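Tryptophan synthase alpha chain (Chlamydia trachomatis, PDB 6V82) probably cleaves indoleglycerol phosphate to indole and glyceraldehyde 3-phosphate, the aldol step carried out by the alpha subunit of tryptophan synthase. Local coordinates at residues 95-100 and 121-126. Residues are numbered along the deposited sequence; the frame is centred on the assembly and turned at random.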
loop_
_atom_site.group_PDB
_atom_site.type_symbol
_atom_site.label_atom_id
_atom_site.label_comp_id
_atom_site.label_asym_id
_atom_site.label_seq_id
_atom_site.Cartn_x
_atom_site.Cartn_y
_atom_site.Cartn_z
ATOM N N TYR A 95 25.032 11.024 -39.771
ATOM C CA TYR A 95 23.723 10.744 -39.212
ATOM C C TYR A 95 23.787 10.951 -37.708
ATOM O O TYR A 95 24.674 10.393 -37.047
ATOM C CB TYR A 95 23.300 9.315 -39.542
ATOM C CG TYR A 95 22.087 8.853 -38.797
ATOM C CD1 TYR A 95 20.809 9.165 -39.253
ATOM C CD2 TYR A 95 22.216 8.087 -37.641
ATOM C CE1 TYR A 95 19.682 8.730 -38.572
ATOM C CE2 TYR A 95 21.096 7.636 -36.955
ATOM C CZ TYR A 95 19.833 7.964 -37.422
ATOM O OH TYR A 95 18.728 7.536 -36.726
ATOM N N SER A 96 22.857 11.749 -37.170
ATOM C CA SER A 96 22.976 12.140 -35.772
ATOM C C SER A 96 21.633 12.533 -35.185
ATOM O O SER A 96 20.701 12.935 -35.890
ATOM C CB SER A 96 23.958 13.305 -35.613
ATOM O OG SER A 96 23.953 13.798 -34.299
ATOM N N TYR A 97 21.567 12.436 -33.865
ATOM C CA TYR A 97 20.520 13.102 -33.114
ATOM C C TYR A 97 20.874 14.577 -32.939
ATOM O O TYR A 97 22.016 14.993 -33.135
ATOM C CB TYR A 97 20.301 12.395 -31.772
ATOM C CG TYR A 97 19.546 11.118 -31.997
ATOM C CD1 TYR A 97 20.180 10.004 -32.542
ATOM C CD2 TYR A 97 18.191 11.042 -31.749
ATOM C CE1 TYR A 97 19.486 8.843 -32.785
ATOM C CE2 TYR A 97 17.482 9.877 -31.996
ATOM C CZ TYR A 97 18.141 8.786 -32.512
ATOM O OH TYR A 97 17.456 7.625 -32.755
ATOM N N TYR A 98 19.866 15.377 -32.595
ATOM C CA TYR A 98 20.058 16.818 -32.629
ATOM C C TYR A 98 21.021 17.273 -31.547
ATOM O O TYR A 98 21.892 18.114 -31.802
ATOM C CB TYR A 98 18.720 17.531 -32.482
ATOM C CG TYR A 98 18.832 19.022 -32.686
ATOM C CD1 TYR A 98 19.865 19.576 -33.450
ATOM C CD2 TYR A 98 17.919 19.885 -32.099
ATOM C CE1 TYR A 98 19.976 20.970 -33.626
ATOM C CE2 TYR A 98 18.015 21.251 -32.270
ATOM C CZ TYR A 98 19.037 21.794 -33.031
ATOM O OH TYR A 98 19.085 23.159 -33.178
ATOM N N ASN A 99 20.889 16.728 -30.336
ATOM C CA ASN A 99 21.572 17.321 -29.187
ATOM C C ASN A 99 23.096 17.324 -29.301
ATOM O O ASN A 99 23.708 18.360 -28.985
ATOM C CB ASN A 99 21.126 16.634 -27.897
ATOM C CG ASN A 99 21.467 17.455 -26.680
ATOM O OD1 ASN A 99 20.994 18.587 -26.540
ATOM N ND2 ASN A 99 22.304 16.910 -25.797
ATOM N N PRO A 100 23.769 16.243 -29.715
ATOM C CA PRO A 100 25.233 16.334 -29.856
ATOM C C PRO A 100 25.686 17.430 -30.817
ATOM O O PRO A 100 26.814 17.925 -30.681
ATOM C CB PRO A 100 25.621 14.936 -30.358
ATOM C CG PRO A 100 24.523 14.061 -29.837
ATOM C CD PRO A 100 23.291 14.882 -30.011
ATOM N N CYS A 121 22.333 14.468 -41.596
ATOM C CA CYS A 121 20.963 14.000 -41.418
ATOM C C CYS A 121 20.649 14.011 -39.924
ATOM O O CYS A 121 21.283 13.289 -39.142
ATOM C CB CYS A 121 20.792 12.601 -42.006
ATOM S SG CYS A 121 19.111 11.952 -41.883
ATOM N N VAL A 122 19.710 14.856 -39.516
ATOM C CA VAL A 122 19.344 14.967 -38.111
ATOM C C VAL A 122 17.954 14.360 -37.957
ATOM O O VAL A 122 16.954 14.944 -38.405
ATOM C CB VAL A 122 19.401 16.413 -37.610
ATOM C CG1 VAL A 122 19.244 16.432 -36.100
ATOM C CG2 VAL A 122 20.725 17.017 -37.978
ATOM N N ILE A 123 17.902 13.186 -37.309
ATOM C CA ILE A 123 16.714 12.330 -37.379
ATOM C C ILE A 123 15.570 12.885 -36.537
ATOM O O ILE A 123 14.397 12.630 -36.838
ATOM C CB ILE A 123 17.066 10.882 -36.978
ATOM C CG1 ILE A 123 15.918 9.930 -37.323
ATOM C CG2 ILE A 123 17.392 10.789 -35.502
ATOM C CD1 ILE A 123 15.711 9.729 -38.812
ATOM N N ASP A 124 15.872 13.665 -35.494
ATOM C CA ASP A 124 14.844 14.221 -34.617
ATOM C C ASP A 124 14.742 15.740 -34.716
ATOM O O ASP A 124 14.212 16.377 -33.798
ATOM C CB ASP A 124 15.080 13.800 -33.158
ATOM C CG ASP A 124 16.428 14.272 -32.617
ATOM O OD1 ASP A 124 17.369 14.488 -33.429
ATOM O OD2 ASP A 124 16.545 14.432 -31.379
ATOM N N LEU A 125 15.227 16.340 -35.808
ATOM C CA LEU A 125 15.034 17.768 -36.068
ATOM C C LEU A 125 14.226 17.932 -37.345
ATOM O O LEU A 125 14.797 18.005 -38.442
ATOM C CB LEU A 125 16.365 18.505 -36.180
ATOM C CG LEU A 125 16.242 20.023 -36.369
ATOM C CD1 LEU A 125 15.638 20.684 -35.144
ATOM C CD2 LEU A 125 17.590 20.626 -36.699
ATOM N N PRO A 126 12.902 17.990 -37.259
ATOM C CA PRO A 126 12.099 18.195 -38.471
ATOM C C PRO A 126 12.201 19.627 -38.990
ATOM O O PRO A 126 12.438 20.576 -38.236
ATOM C CB PRO A 126 10.673 17.867 -38.008
ATOM C CG PRO A 126 10.687 18.133 -36.543
ATOM C CD PRO A 126 12.065 17.768 -36.064
HETATM O O HOH W 1 18.506 15.023 -29.543
#
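I123 packs against two tyrosines, Y95 and Y97, just where neighbouring parallel strands of the TIM barrel run out at their C-terminal ends, a worked example of strand ends and the loops after them together lining the probable active-site end of the barrel. Backbone hydrogen bonds from S96 N to C121 O (3.0 Å) and from I123 N to S96 O (3.1 Å) continue the parallel pairing just past the end of strand 119-122. Followed outward, I123 CB lies 3.7 Å from Y95 CE1. Its CG2, in the crowded position between backbone N and carbonyl carbon, rises over the centre of the Y97 ring, a CH-pi contact 3.6 Å from the centroid. CG1 leans instead on Y95 OH, and CD1 ends near Y95 CE1.

D124 CG comes within 3.8 Å of Y97 CD2, carboxylate and ring planes 63° apart. Its OD1 accepts a weak bond from Y98 N (2.8 Å, bent to 130° at the hydrogen), while OD2 accepts one from a water that itself accepts from N99 N. Farther out, L125 CD1 sits over one face of the Y98 ring, whose hydroxyl bonds to a polar side chain of another protein's chain.

I123 thus packs against two tyrosines whose hydroxyls both hydrogen-bond to D55 OD2, and these may help orient the carboxylate of this predicted proton acceptor.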